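Local atomic coordinates of pectinesterase (Sitophilus oryzae, PDB entry 4PMH), a protein that hydrolyses the methyl esters of pectin to release methanol and probably serves the weevil in digesting plant cell walls. Residues A15-Y20 / N344-N349. Numbering follows the deposited sequence.
Sequences ASESNY and NSRDLN
E17 and R346 meet in a side-on, two-point salt bridge, their chains crossing at about a right angle while carboxylate and guanidinium lie nearly coplanar, 22° apart. R346 NE gives an almost straight bond to E17 OE2 (3.0 Å, 178°), and R346 NH2 reaches E17 OE1 at 2.8 Å; each oxygen receives its N-H on the syn lone pair, so the two bonds together fix the rotation of both flat groups. E17 CG stands anti to its own carbonyl carbon (chi1 -76°) and the chain runs extended from there, carrying the carboxylate across to the loop. OE1 also accepts from the backbone N of T14, and R346 is held further by the carbonyls of I12, P5 and N341, a setting that would be expected to keep the pair charged. Two waters donate to E17 OE2: one also bonds R346 O at 2.9 Å, the other N344 O, tying the carboxylate to the loop backbone. L348 lies against the E17 stem, its CD1 3.8 Å from E17 CG and its CD2 3.8 Å from E17 OE2; L348 and R346 also both touch W357. Away from the probable catalytic aspartates, D200 and D226, this surface ion pair joins the short helical turn at about 15-18 to the loop preceding strand 355-359, the last strand of one parallel sheet of the right-handed beta-helix characteristic of pectin methylesterases.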
ATOM      1  N   ALA A  15      16.308   0.207 -22.492  1.00 14.38           N
ATOM      2  CA  ALA A  15      15.067   0.111 -23.268  1.00 15.28           C
ATOM      3  C   ALA A  15      14.586  -1.326 -23.410  1.00 15.08           C
ATOM      4  O   ALA A  15      13.382  -1.608 -23.379  1.00 16.13           O
ATOM      5  CB  ALA A  15      15.243   0.749 -24.640  1.00 16.20           C
ATOM      6  N   SER A  16      15.528  -2.238 -23.580  1.00 15.82           N
ATOM      7  CA  SER A  16      15.225  -3.659 -23.768  1.00 15.83           C
ATOM      8  C   SER A  16      14.673  -4.270 -22.470  1.00 15.40           C
ATOM      9  O   SER A  16      13.637  -4.929 -22.456  1.00 15.85           O
ATOM     10  CB  SER A  16      16.521  -4.372 -24.179  1.00 16.51           C
ATOM     11  OG  SER A  16      16.273  -5.691 -24.566  1.00 17.94           O
ATOM     12  N   GLU A  17      15.404  -4.054 -21.389  1.00 14.91           N
ATOM     13  CA  GLU A  17      14.944  -4.429 -20.048  1.00 15.20           C
ATOM     14  C   GLU A  17      13.531  -3.907 -19.707  1.00 15.95           C
ATOM     15  O   GLU A  17      12.712  -4.639 -19.122  1.00 15.18           O
ATOM     16  CB  GLU A  17      15.953  -3.922 -19.029  1.00 14.22           C
ATOM     17  CG  GLU A  17      17.224  -4.757 -18.955  1.00 14.06           C
ATOM     18  CD  GLU A  17      18.283  -4.128 -18.066  1.00 13.83           C
ATOM     19  OE1 GLU A  17      18.193  -2.909 -17.809  1.00 14.79           O
ATOM     20  OE2 GLU A  17      19.240  -4.818 -17.644  1.00 14.17           O
ATOM     21  N   SER A  18      13.248  -2.656 -20.088  1.00 17.83           N
ATOM     22  CA  SER A  18      11.938  -2.041 -19.835  1.00 19.37           C
ATOM     23  C   SER A  18      10.780  -2.847 -20.391  1.00 19.61           C
ATOM     24  O   SER A  18       9.714  -2.864 -19.795  1.00 16.99           O
ATOM     25  CB  SER A  18      11.865  -0.597 -20.367  1.00 21.24           C
ATOM     26  OG  SER A  18      11.739  -0.555 -21.781  1.00 24.82           O
ATOM     27  N   ASN A  19      10.987  -3.536 -21.519  1.00 21.57           N
ATOM     28  CA  ASN A  19       9.913  -4.338 -22.131  1.00 24.23           C
ATOM     29  C   ASN A  19       9.448  -5.520 -21.255  1.00 24.32           C
ATOM     30  O   ASN A  19       8.363  -6.069 -21.478  1.00 26.18           O
ATOM     31  CB  ASN A  19      10.323  -4.864 -23.527  1.00 24.93           C
ATOM     32  CG  ASN A  19      10.598  -3.758 -24.527  1.00 26.54           C
ATOM     33  OD1 ASN A  19      11.680  -3.700 -25.131  1.00 28.86           O
ATOM     34  ND2 ASN A  19       9.626  -2.878 -24.720  1.00 27.81           N
ATOM     35  N   TYR A  20      10.249  -5.912 -20.265  1.00 24.00           N
ATOM     36  CA  TYR A  20       9.845  -6.987 -19.360  1.00 24.89           C
ATOM     37  C   TYR A  20       8.967  -6.471 -18.220  1.00 22.76           C
ATOM     38  O   TYR A  20       8.476  -7.273 -17.428  1.00 20.89           O
ATOM     39  CB  TYR A  20      11.049  -7.727 -18.763  1.00 27.18           C
ATOM     40  CG  TYR A  20      12.113  -8.088 -19.776  1.00 29.58           C
ATOM     41  CD1 TYR A  20      11.770  -8.550 -21.059  1.00 30.96           C
ATOM     42  CD2 TYR A  20      13.466  -7.962 -19.458  1.00 31.10           C
ATOM     43  CE1 TYR A  20      12.750  -8.865 -21.992  1.00 32.69           C
ATOM     44  CE2 TYR A  20      14.449  -8.278 -20.379  1.00 32.27           C
ATOM     45  CZ  TYR A  20      14.093  -8.736 -21.640  1.00 33.83           C
ATOM     46  OH  TYR A  20      15.093  -9.043 -22.549  1.00 35.02           O
ATOM     47  N   ASN A 344      26.521  -2.902 -17.358  1.00 21.28           N
ATOM     48  CA  ASN A 344      25.817  -2.850 -18.633  1.00 24.61           C
ATOM     49  C   ASN A 344      25.110  -4.158 -18.882  1.00 22.76           C
ATOM     50  O   ASN A 344      23.996  -4.161 -19.389  1.00 25.10           O
ATOM     51  CB  ASN A 344      26.758  -2.512 -19.797  1.00 28.08           C
ATOM     52  CG  ASN A 344      27.395  -1.139 -19.648  1.00 32.14           C
ATOM     53  OD1 ASN A 344      26.885  -0.128 -20.160  1.00 36.63           O
ATOM     54  ND2 ASN A 344      28.518  -1.091 -18.939  1.00 35.06           N
ATOM     55  N   SER A 345      25.734  -5.266 -18.490  1.00 21.04           N
ATOM     56  CA  SER A 345      25.044  -6.554 -18.476  1.00 19.30           C
ATOM     57  C   SER A 345      24.804  -6.995 -17.042  1.00 17.69           C
ATOM     58  O   SER A 345      25.685  -6.882 -16.194  1.00 17.31           O
ATOM     59  CB  SER A 345      25.847  -7.602 -19.236  1.00 19.75           C
ATOM     60  OG  SER A 345      26.092  -7.173 -20.582  1.00 20.07           O
ATOM     61  N   ARG A 346      23.602  -7.491 -16.766  1.00 15.57           N
ATOM     62  CA  ARG A 346      23.202  -7.768 -15.388  1.00 14.81           C
ATOM     63  C   ARG A 346      21.957  -8.629 -15.339  1.00 14.14           C
ATOM     64  O   ARG A 346      21.217  -8.736 -16.322  1.00 12.26           O
ATOM     65  CB  ARG A 346      22.927  -6.447 -14.637  1.00 14.70           C
ATOM     66  CG  ARG A 346      21.874  -5.579 -15.317  1.00 13.84           C
ATOM     67  CD  ARG A 346      21.625  -4.228 -14.629  1.00 13.64           C
ATOM     68  NE  ARG A 346      20.821  -3.388 -15.507  1.00 13.09           N
ATOM     69  CZ  ARG A 346      20.750  -2.062 -15.443  1.00 12.40           C
ATOM     70  NH1 ARG A 346      21.410  -1.373 -14.506  1.00 11.43           N
ATOM     71  NH2 ARG A 346      20.041  -1.429 -16.359  1.00 12.35           N
ATOM     72  N   ASP A 347      21.738  -9.225 -14.172  1.00 13.84           N
ATOM     73  CA  ASP A 347      20.477  -9.907 -13.853  1.00 14.22           C
ATOM     74  C   ASP A 347      19.661  -9.034 -12.902  1.00 14.24           C
ATOM     75  O   ASP A 347      20.042  -8.830 -11.750  1.00 13.87           O
ATOM     76  CB  ASP A 347      20.800 -11.244 -13.192  1.00 14.22           C
ATOM     77  CG  ASP A 347      19.567 -12.022 -12.711  1.00 14.49           C
ATOM     78  OD1 ASP A 347      18.382 -11.723 -13.061  1.00 13.92           O
ATOM     79  OD2 ASP A 347      19.843 -12.997 -11.964  1.00 14.87           O
ATOM     80  N   LEU A 348      18.518  -8.549 -13.368  1.00 14.01           N
ATOM     81  CA  LEU A 348      17.717  -7.632 -12.548  1.00 14.81           C
ATOM     82  C   LEU A 348      17.081  -8.334 -11.344  1.00 14.73           C
ATOM     83  O   LEU A 348      16.541  -7.675 -10.440  1.00 14.54           O
ATOM     84  CB  LEU A 348      16.641  -6.944 -13.393  1.00 15.04           C
ATOM     85  CG  LEU A 348      17.142  -6.089 -14.573  1.00 15.28           C
ATOM     86  CD1 LEU A 348      15.973  -5.747 -15.475  1.00 15.82           C
ATOM     87  CD2 LEU A 348      17.836  -4.819 -14.113  1.00 15.35           C
ATOM     88  N   ASN A 349      17.160  -9.660 -11.315  1.00 14.87           N
ATOM     89  CA  ASN A 349      16.691 -10.441 -10.171  1.00 16.32           C
ATOM     90  C   ASN A 349      17.797 -10.930  -9.239  1.00 17.79           C
ATOM     91  O   ASN A 349      17.547 -11.716  -8.336  1.00 17.70           O
ATOM     92  CB  ASN A 349      15.843 -11.601 -10.670  1.00 16.00           C
ATOM     93  CG  ASN A 349      14.509 -11.128 -11.205  1.00 16.70           C
ATOM     94  OD1 ASN A 349      13.815 -10.352 -10.544  1.00 16.70           O
ATOM     95  ND2 ASN A 349      14.137 -11.578 -12.394  1.00 17.15           N
TER
HETATM   96  O   HOH W   1      19.120  -7.563 -18.023  1.00 15.29           O
HETATM   97  O   HOH W   2      21.213  -4.999 -19.417  1.00 16.25           O